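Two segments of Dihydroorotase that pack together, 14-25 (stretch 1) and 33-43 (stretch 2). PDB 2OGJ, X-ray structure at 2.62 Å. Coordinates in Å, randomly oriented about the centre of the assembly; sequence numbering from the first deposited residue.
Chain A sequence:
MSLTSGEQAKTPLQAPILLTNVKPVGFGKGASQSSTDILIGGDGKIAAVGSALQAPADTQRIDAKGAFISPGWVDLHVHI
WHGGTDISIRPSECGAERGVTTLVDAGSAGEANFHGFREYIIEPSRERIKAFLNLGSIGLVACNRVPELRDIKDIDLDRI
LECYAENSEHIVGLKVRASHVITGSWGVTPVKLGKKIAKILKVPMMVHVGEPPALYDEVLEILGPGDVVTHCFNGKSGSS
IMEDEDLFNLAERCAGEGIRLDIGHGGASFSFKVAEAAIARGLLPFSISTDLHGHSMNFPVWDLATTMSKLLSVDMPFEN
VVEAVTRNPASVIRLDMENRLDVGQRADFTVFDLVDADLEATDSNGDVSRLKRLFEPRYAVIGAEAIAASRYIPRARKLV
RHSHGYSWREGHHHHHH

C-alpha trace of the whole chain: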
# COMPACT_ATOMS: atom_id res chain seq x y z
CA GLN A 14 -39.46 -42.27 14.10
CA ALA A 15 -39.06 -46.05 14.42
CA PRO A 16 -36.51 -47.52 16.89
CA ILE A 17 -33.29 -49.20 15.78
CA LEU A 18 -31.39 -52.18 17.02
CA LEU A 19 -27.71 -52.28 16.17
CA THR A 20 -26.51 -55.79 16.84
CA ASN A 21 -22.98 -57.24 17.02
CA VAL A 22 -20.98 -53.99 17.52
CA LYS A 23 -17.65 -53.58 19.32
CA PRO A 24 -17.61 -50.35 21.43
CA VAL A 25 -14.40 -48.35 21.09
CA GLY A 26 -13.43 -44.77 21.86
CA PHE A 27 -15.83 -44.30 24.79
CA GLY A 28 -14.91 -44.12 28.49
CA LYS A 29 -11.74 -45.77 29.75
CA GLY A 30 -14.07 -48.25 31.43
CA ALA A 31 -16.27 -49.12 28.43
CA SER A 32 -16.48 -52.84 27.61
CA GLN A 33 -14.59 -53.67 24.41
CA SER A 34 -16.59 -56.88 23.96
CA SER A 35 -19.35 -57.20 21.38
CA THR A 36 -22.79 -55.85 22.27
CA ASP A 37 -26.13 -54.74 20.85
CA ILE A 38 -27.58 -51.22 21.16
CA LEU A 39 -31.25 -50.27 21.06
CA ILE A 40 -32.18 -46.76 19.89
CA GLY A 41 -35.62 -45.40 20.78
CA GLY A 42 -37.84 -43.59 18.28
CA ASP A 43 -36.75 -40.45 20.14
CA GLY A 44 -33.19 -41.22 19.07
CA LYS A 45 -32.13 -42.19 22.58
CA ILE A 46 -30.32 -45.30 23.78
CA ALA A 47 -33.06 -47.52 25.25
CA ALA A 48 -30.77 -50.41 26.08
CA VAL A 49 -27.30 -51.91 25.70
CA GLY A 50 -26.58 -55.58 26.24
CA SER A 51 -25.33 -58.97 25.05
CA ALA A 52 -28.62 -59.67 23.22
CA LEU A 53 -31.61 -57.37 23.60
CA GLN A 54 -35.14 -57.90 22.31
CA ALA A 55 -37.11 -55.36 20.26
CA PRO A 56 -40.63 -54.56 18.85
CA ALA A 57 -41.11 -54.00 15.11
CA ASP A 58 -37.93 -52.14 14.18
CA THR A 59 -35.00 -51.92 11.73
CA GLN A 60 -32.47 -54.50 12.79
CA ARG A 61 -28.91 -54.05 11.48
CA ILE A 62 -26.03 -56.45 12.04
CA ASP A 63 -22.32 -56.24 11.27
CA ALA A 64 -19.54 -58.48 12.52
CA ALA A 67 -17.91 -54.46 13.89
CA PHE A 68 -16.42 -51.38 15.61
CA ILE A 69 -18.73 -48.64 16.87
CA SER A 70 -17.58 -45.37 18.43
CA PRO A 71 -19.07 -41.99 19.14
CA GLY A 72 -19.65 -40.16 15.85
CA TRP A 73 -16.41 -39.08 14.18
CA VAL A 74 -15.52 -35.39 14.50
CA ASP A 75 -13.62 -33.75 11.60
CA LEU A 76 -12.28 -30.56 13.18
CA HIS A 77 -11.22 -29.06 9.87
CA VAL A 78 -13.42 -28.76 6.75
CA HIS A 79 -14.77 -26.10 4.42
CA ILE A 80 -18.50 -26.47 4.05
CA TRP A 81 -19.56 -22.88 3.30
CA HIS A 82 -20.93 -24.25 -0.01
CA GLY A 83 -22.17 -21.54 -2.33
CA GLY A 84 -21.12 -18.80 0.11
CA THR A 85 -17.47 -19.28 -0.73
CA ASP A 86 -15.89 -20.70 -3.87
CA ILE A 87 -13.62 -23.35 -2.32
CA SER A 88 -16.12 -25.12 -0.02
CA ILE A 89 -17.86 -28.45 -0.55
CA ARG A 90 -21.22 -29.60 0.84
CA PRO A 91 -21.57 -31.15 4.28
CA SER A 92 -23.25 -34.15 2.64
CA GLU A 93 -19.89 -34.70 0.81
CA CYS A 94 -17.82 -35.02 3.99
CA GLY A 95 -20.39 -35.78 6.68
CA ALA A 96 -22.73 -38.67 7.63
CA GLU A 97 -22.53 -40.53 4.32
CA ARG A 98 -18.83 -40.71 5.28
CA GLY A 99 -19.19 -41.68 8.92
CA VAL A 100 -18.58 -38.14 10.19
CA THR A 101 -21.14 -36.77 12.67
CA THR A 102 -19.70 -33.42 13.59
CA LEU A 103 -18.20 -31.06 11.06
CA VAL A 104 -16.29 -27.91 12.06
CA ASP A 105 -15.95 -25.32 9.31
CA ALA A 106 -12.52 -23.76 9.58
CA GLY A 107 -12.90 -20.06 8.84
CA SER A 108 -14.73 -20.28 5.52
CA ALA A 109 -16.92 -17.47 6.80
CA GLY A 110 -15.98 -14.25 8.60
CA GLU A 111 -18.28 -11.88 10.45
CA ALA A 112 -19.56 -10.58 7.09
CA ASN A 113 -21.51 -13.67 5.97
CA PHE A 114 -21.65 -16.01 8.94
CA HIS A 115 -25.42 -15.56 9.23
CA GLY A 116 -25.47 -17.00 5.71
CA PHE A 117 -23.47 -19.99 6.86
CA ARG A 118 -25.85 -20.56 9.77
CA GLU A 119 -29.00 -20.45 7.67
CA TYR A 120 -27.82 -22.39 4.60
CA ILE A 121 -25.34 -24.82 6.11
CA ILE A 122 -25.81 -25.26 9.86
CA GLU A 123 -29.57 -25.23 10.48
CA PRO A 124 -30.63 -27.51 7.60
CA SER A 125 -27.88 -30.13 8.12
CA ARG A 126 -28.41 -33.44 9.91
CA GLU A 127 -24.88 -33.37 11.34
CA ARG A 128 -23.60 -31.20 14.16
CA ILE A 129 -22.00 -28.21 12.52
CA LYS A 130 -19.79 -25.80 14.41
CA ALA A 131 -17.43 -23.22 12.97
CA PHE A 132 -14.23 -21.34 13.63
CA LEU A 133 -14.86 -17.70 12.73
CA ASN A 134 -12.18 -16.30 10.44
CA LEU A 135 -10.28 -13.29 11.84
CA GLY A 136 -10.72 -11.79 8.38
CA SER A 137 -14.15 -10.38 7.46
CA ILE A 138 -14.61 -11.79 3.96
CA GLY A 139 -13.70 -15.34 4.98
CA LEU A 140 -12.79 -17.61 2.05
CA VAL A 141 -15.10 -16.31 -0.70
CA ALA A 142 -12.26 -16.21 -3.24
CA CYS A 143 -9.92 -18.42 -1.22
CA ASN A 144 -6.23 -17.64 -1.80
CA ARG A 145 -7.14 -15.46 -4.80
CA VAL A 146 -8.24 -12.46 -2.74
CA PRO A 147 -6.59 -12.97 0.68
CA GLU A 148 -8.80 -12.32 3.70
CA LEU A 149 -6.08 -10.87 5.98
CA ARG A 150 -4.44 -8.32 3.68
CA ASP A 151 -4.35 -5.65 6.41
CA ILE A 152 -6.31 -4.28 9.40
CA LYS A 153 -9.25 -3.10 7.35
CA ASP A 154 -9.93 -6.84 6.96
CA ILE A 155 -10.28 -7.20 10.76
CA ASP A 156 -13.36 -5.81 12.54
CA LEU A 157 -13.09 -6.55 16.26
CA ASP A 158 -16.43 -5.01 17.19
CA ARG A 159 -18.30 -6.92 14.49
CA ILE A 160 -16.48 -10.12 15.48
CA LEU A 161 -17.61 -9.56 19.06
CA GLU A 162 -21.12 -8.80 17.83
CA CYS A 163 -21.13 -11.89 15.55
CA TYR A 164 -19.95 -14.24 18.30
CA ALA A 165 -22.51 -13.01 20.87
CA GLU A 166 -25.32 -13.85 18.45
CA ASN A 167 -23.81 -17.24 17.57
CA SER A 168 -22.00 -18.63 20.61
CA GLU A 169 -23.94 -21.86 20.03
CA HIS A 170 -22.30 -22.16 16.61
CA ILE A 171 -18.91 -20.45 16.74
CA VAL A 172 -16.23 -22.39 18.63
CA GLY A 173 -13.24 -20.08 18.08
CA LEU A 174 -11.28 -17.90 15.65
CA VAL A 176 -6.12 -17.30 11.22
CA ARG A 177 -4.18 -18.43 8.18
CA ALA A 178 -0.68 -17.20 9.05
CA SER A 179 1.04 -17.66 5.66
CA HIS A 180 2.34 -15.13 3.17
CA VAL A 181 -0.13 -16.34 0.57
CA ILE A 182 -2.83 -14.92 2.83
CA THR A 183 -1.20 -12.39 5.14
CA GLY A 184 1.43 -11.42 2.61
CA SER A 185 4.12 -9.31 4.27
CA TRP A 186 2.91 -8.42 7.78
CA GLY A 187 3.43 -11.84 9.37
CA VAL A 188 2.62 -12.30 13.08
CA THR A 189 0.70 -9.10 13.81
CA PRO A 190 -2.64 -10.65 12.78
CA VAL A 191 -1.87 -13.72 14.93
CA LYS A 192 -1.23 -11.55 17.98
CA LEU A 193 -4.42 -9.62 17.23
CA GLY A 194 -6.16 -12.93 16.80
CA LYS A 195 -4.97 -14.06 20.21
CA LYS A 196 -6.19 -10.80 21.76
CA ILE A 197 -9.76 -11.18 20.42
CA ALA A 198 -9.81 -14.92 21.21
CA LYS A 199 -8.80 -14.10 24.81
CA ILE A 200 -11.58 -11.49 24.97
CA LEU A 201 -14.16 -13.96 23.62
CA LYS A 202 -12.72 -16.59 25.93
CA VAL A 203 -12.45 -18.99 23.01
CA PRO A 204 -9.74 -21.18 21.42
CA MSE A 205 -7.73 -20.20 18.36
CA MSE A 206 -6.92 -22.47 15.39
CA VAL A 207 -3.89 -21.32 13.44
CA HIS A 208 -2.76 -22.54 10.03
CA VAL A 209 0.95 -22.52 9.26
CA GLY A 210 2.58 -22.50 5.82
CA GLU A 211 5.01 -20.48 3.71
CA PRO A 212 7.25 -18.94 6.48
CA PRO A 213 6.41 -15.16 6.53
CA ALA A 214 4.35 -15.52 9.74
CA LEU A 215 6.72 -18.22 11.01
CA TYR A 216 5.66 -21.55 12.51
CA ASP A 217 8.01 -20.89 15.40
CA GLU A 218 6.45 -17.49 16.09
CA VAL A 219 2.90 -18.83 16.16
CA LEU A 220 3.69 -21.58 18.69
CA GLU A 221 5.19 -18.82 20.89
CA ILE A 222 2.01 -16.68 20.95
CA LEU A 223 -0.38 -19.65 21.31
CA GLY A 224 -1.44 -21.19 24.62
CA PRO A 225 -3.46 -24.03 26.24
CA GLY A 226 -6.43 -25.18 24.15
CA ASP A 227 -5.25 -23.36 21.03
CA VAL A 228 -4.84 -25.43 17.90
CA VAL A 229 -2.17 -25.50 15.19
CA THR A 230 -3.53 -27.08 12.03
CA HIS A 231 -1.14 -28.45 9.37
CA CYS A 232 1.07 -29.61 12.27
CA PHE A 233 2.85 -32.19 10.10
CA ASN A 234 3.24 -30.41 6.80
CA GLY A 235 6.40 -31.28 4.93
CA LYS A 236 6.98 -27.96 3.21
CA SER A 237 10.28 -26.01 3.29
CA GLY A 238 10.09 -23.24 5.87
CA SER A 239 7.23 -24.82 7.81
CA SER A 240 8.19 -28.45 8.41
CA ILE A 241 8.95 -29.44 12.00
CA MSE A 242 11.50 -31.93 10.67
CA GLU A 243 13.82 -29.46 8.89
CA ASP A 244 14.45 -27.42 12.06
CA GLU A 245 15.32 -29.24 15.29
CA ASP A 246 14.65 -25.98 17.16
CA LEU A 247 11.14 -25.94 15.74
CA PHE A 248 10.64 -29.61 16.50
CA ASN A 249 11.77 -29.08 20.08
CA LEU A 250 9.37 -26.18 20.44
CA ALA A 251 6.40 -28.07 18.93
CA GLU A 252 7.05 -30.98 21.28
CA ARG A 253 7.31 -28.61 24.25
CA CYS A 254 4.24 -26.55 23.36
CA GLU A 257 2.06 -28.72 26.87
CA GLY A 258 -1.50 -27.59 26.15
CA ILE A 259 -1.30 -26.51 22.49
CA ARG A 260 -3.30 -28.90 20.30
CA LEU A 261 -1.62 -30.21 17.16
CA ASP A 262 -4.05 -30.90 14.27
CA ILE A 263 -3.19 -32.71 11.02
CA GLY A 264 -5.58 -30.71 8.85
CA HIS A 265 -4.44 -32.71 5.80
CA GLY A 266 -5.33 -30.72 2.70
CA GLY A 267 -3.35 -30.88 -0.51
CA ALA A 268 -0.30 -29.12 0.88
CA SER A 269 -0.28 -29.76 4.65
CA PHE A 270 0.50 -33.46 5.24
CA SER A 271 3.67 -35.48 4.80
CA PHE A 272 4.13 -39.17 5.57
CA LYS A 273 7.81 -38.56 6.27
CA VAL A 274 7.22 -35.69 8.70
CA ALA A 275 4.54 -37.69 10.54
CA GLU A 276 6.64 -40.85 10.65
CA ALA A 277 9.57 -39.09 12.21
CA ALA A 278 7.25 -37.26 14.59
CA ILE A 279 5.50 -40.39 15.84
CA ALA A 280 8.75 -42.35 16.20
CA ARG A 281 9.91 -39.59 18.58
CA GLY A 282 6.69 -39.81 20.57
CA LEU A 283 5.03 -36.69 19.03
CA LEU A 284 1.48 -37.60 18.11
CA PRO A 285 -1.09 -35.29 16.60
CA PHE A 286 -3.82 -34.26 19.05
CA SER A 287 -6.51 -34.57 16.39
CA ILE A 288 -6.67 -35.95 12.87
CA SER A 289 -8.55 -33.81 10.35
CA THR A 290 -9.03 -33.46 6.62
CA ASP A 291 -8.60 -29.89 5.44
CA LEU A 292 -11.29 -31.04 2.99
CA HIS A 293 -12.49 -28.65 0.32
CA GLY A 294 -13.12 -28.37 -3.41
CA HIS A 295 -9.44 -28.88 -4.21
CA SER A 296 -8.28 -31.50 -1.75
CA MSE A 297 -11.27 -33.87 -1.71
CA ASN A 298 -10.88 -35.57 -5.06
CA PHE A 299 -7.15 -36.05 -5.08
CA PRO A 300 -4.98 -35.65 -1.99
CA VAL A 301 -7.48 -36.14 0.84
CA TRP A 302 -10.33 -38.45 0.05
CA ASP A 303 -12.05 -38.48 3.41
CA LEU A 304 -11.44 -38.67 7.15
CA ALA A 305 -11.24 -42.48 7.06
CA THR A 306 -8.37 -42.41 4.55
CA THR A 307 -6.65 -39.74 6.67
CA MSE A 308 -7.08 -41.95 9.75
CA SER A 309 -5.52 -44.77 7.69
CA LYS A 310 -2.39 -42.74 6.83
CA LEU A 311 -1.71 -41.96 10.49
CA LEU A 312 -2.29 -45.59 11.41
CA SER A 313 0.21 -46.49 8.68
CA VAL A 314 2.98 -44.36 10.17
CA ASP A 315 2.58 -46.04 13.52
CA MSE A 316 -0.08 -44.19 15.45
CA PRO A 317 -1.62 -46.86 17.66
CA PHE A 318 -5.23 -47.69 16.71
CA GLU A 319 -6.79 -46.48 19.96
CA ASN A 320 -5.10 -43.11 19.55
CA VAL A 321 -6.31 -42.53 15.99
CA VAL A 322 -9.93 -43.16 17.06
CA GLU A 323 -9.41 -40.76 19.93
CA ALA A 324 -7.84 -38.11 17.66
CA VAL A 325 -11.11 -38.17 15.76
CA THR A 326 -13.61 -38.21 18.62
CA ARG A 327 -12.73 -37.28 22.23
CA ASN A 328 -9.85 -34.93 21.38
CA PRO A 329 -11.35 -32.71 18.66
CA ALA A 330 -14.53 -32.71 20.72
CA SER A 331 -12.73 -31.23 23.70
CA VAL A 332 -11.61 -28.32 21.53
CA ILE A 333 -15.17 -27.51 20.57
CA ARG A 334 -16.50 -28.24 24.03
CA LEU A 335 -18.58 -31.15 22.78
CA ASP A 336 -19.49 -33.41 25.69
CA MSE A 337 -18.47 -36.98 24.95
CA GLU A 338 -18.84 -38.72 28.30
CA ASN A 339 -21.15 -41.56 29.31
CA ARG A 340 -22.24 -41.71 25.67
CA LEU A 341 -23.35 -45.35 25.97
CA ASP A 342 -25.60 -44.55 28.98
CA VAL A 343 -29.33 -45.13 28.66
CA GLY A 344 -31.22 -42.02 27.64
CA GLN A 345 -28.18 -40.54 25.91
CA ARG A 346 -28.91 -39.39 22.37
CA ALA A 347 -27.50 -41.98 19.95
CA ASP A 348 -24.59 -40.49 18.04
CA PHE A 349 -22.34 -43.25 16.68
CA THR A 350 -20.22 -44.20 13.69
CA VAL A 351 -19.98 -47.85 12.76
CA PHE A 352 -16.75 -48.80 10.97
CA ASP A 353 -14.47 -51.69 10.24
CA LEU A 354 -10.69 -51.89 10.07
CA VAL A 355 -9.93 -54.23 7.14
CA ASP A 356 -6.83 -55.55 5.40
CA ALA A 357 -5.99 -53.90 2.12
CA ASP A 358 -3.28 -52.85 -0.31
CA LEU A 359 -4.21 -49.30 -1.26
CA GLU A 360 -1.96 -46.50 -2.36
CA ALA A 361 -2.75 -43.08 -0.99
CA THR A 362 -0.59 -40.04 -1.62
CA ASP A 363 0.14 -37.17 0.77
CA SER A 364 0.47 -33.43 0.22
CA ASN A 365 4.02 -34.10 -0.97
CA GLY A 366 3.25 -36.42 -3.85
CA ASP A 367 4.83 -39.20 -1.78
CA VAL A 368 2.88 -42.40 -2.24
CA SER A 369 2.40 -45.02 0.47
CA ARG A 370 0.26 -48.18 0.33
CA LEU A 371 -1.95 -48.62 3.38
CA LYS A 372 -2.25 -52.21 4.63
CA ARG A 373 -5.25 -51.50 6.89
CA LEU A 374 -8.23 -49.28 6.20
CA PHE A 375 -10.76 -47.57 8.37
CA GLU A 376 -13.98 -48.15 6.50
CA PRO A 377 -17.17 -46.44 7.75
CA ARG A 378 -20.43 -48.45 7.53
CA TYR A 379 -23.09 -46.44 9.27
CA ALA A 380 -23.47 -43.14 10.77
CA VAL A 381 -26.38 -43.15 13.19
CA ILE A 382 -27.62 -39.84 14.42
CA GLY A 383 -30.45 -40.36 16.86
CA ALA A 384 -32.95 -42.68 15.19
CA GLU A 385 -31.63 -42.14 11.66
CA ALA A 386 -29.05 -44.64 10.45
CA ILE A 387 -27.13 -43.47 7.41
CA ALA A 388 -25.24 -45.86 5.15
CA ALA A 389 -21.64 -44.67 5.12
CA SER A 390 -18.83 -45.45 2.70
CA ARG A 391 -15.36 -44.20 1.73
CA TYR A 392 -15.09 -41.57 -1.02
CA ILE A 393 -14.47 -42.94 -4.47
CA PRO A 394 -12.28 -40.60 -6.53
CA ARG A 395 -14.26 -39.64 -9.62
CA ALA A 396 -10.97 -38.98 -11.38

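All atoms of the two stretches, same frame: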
# COMPACT_ATOMS: atom_id res chain seq x y z
N GLN A 14 -40.81 -41.67 14.38
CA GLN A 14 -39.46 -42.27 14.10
C GLN A 14 -39.34 -43.65 14.75
O GLN A 14 -39.37 -43.79 15.97
CB GLN A 14 -38.36 -41.34 14.62
CG GLN A 14 -38.30 -39.98 13.93
CD GLN A 14 -39.54 -39.15 14.15
OE1 GLN A 14 -39.89 -38.82 15.29
NE2 GLN A 14 -40.22 -38.80 13.07
N ALA A 15 -39.19 -44.68 13.92
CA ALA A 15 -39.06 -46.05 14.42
C ALA A 15 -37.73 -46.29 15.15
O ALA A 15 -36.72 -45.65 14.84
CB ALA A 15 -39.19 -47.05 13.26
N PRO A 16 -37.72 -47.20 16.14
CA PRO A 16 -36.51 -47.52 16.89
C PRO A 16 -35.53 -48.37 16.07
O PRO A 16 -35.89 -48.96 15.06
CB PRO A 16 -37.05 -48.26 18.11
CG PRO A 16 -38.24 -48.96 17.57
CD PRO A 16 -38.89 -47.88 16.73
N ILE A 17 -34.28 -48.43 16.51
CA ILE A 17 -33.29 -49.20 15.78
C ILE A 17 -32.56 -50.10 16.74
O ILE A 17 -32.35 -49.76 17.90
CB ILE A 17 -32.21 -48.32 15.13
CG1 ILE A 17 -32.83 -47.25 14.24
CG2 ILE A 17 -31.29 -49.20 14.31
CD1 ILE A 17 -31.78 -46.36 13.60
N LEU A 18 -32.14 -51.24 16.23
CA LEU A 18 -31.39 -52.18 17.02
C LEU A 18 -30.12 -52.51 16.26
O LEU A 18 -30.15 -53.16 15.23
CB LEU A 18 -32.21 -53.44 17.29
CG LEU A 18 -31.40 -54.52 18.00
CD1 LEU A 18 -30.99 -54.02 19.37
CD2 LEU A 18 -32.21 -55.80 18.11
N LEU A 19 -29.00 -52.00 16.76
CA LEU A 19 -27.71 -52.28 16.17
C LEU A 19 -27.22 -53.50 16.91
O LEU A 19 -27.06 -53.47 18.12
CB LEU A 19 -26.72 -51.13 16.39
CG LEU A 19 -26.93 -49.83 15.62
CD1 LEU A 19 -28.29 -49.25 15.97
CD2 LEU A 19 -25.84 -48.86 15.97
N THR A 20 -27.00 -54.59 16.19
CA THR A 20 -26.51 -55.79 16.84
C THR A 20 -25.07 -56.05 16.42
O THR A 20 -24.60 -55.57 15.40
CB THR A 20 -27.40 -57.01 16.49
OG1 THR A 20 -27.39 -57.23 15.07
CG2 THR A 20 -28.83 -56.77 16.96
N ASN A 21 -24.33 -56.77 17.25
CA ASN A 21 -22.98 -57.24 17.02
C ASN A 21 -22.05 -56.08 16.72
O ASN A 21 -21.28 -56.11 15.69
CB ASN A 21 -22.98 -58.30 15.93
CG ASN A 21 -24.16 -59.24 16.07
OD1 ASN A 21 -25.00 -59.06 16.96
ND2 ASN A 21 -24.24 -60.24 15.20
N VAL A 22 -21.90 -55.11 17.63
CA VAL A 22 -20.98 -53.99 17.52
C VAL A 22 -19.92 -54.08 18.62
O VAL A 22 -20.19 -54.62 19.69
CB VAL A 22 -21.71 -52.61 17.66
CG1 VAL A 22 -22.62 -52.39 16.50
CG2 VAL A 22 -22.50 -52.57 18.95
N LYS A 23 -18.73 -53.57 18.35
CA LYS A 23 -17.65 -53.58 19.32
C LYS A 23 -17.29 -52.15 19.72
O LYS A 23 -16.55 -51.46 19.02
CB LYS A 23 -16.43 -54.33 18.75
CG LYS A 23 -16.60 -55.85 18.73
CD LYS A 23 -15.34 -56.56 18.22
CE LYS A 23 -14.07 -56.16 19.01
NZ LYS A 23 -14.04 -56.61 20.44
N PRO A 24 -17.82 -51.69 20.87
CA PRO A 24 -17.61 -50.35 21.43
C PRO A 24 -16.16 -49.94 21.61
O PRO A 24 -15.42 -50.61 22.31
CB PRO A 24 -18.34 -50.42 22.77
CG PRO A 24 -19.38 -51.46 22.54
CD PRO A 24 -18.62 -52.51 21.80
N VAL A 25 -15.77 -48.84 20.98
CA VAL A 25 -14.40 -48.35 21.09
C VAL A 25 -14.44 -46.83 21.13
O VAL A 25 -15.36 -46.22 20.59
CB VAL A 25 -13.53 -48.78 19.87
CG1 VAL A 25 -14.02 -48.09 18.60
CG2 VAL A 25 -12.10 -48.41 20.11
N GLN A 33 -15.04 -53.54 25.79
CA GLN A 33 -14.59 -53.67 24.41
C GLN A 33 -15.30 -54.83 23.71
O GLN A 33 -15.29 -54.94 22.48
CB GLN A 33 -13.08 -53.90 24.36
CG GLN A 33 -12.29 -52.86 23.57
CD GLN A 33 -12.25 -51.49 24.25
OE1 GLN A 33 -11.82 -51.37 25.39
NE2 GLN A 33 -12.69 -50.46 23.53
N SER A 34 -15.91 -55.71 24.50
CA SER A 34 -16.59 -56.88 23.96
C SER A 34 -17.87 -56.55 23.22
O SER A 34 -18.57 -55.61 23.56
CB SER A 34 -16.93 -57.86 25.09
OG SER A 34 -18.00 -57.37 25.88
N SER A 35 -18.16 -57.36 22.20
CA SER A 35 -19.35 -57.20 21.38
C SER A 35 -20.64 -56.99 22.17
O SER A 35 -20.83 -57.58 23.23
CB SER A 35 -19.52 -58.41 20.47
OG SER A 35 -20.67 -58.27 19.66
N THR A 36 -21.52 -56.15 21.63
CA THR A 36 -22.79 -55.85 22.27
C THR A 36 -23.83 -55.48 21.23
O THR A 36 -23.57 -55.49 20.03
CB THR A 36 -22.66 -54.66 23.23
OG1 THR A 36 -21.31 -54.58 23.71
CG2 THR A 36 -23.58 -54.83 24.43
N ASP A 37 -25.03 -55.16 21.71
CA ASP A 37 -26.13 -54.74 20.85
C ASP A 37 -26.64 -53.44 21.48
O ASP A 37 -26.61 -53.29 22.70
CB ASP A 37 -27.26 -55.78 20.84
CG ASP A 37 -26.83 -57.15 20.28
OD1 ASP A 37 -27.72 -58.00 20.11
OD2 ASP A 37 -25.63 -57.38 20.01
N ILE A 38 -27.07 -52.49 20.65
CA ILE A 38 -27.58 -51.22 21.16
C ILE A 38 -28.96 -50.97 20.59
O ILE A 38 -29.21 -51.16 19.40
CB ILE A 38 -26.64 -50.04 20.78
CG1 ILE A 38 -25.20 -50.37 21.17
CG2 ILE A 38 -27.07 -48.77 21.50
CD1 ILE A 38 -24.18 -49.31 20.77
N LEU A 39 -29.88 -50.56 21.46
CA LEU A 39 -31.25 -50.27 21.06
C LEU A 39 -31.52 -48.76 21.10
O LEU A 39 -31.42 -48.13 22.16
CB LEU A 39 -32.23 -50.99 21.97
CG LEU A 39 -33.71 -50.78 21.62
CD1 LEU A 39 -33.98 -51.50 20.33
CD2 LEU A 39 -34.61 -51.31 22.71
N ILE A 40 -31.87 -48.18 19.96
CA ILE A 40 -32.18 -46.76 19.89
C ILE A 40 -33.69 -46.56 19.86
O ILE A 40 -34.39 -47.18 19.05
CB ILE A 40 -31.60 -46.10 18.62
CG1 ILE A 40 -30.17 -46.57 18.37
CG2 ILE A 40 -31.67 -44.59 18.77
CD1 ILE A 40 -29.19 -46.19 19.43
N GLY A 41 -34.19 -45.69 20.74
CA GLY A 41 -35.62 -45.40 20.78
C GLY A 41 -36.04 -44.45 19.67
O GLY A 41 -35.20 -43.72 19.13
N GLY A 42 -37.32 -44.46 19.32
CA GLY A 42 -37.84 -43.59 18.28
C GLY A 42 -37.51 -42.12 18.52
O GLY A 42 -37.59 -41.29 17.61
N ASP A 43 -37.14 -41.80 19.76
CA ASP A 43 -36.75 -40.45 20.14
C ASP A 43 -35.23 -40.28 19.97
O ASP A 43 -34.64 -39.29 20.41
CB ASP A 43 -37.16 -40.16 21.60
CG ASP A 43 -36.53 -41.14 22.59
OD1 ASP A 43 -36.58 -40.85 23.81
OD2 ASP A 43 -36.01 -42.19 22.16

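Antiparallel pairing of Ile17, Leu18 and Leu19 with Ile40, Leu39 and Ile38 joins the two stretches, which together bury 945 Å². Ile17 and Ile40 exchange two backbone hydrogen bonds (Ile17 N to Ile40 O, 2.8 Å; Ile40 N to Ile17 O, 2.6 Å), and Leu19 and Ile38 repeat the pattern (Leu19 N to Ile38 O, 2.8 Å; Ile38 N to Leu19 O, 2.7 Å). The chain then turns a corner at Asn21, and the register slips by one residue in a beta bulge. Pairing resumes beyond it, with Val22 N to Thr36 O at 2.9 Å and Thr36 N to Val22 O at 2.8 Å. The side chain of Asp37 serves the bulge: its OD2 accepts a hydrogen bond from Asn21 N at 3.1 Å, occupying an amide at the corner.

Ile17, Leu19, Val22, Ile38 and Ile40 share one face, where their branched side chains lie side by side in an apolar patch. Leu19 CD1 rests 4.1 Å from Ile40 CG1, so the leucine reaches diagonally past its own partner, Ile38. The far end of Ile38 in turn meets the next valine, its CD1 4.1 Å from Val22 CG2. Beside them, Ile17 and Ile40 abut at their beta carbons (CB to CB, 4.2 Å). On the other face, Leu18 and Leu39 bend their ends toward the opposing strand; Leu39 CD1 nestles 4.0 Å from Leu18 CB, while Leu18 CD1 lies over the backbone, 3.4 Å from Ile38 O.

At one end, the compact ring of Pro16 brings CB to 3.0 Å from Ile40 O. At the other, the Pro24 ring fills the space beside Ser34 and Thr36, with CD 3.6 Å from Ser34 O and CG 3.9 Å from Thr36 OG1. Lys23 suits the more open margin: its long chain passes Ser35, CG 4.1 Å from Ser35 CA, and runs on until NZ donates a hydrogen bond to Gln33 O at 2.9 Å.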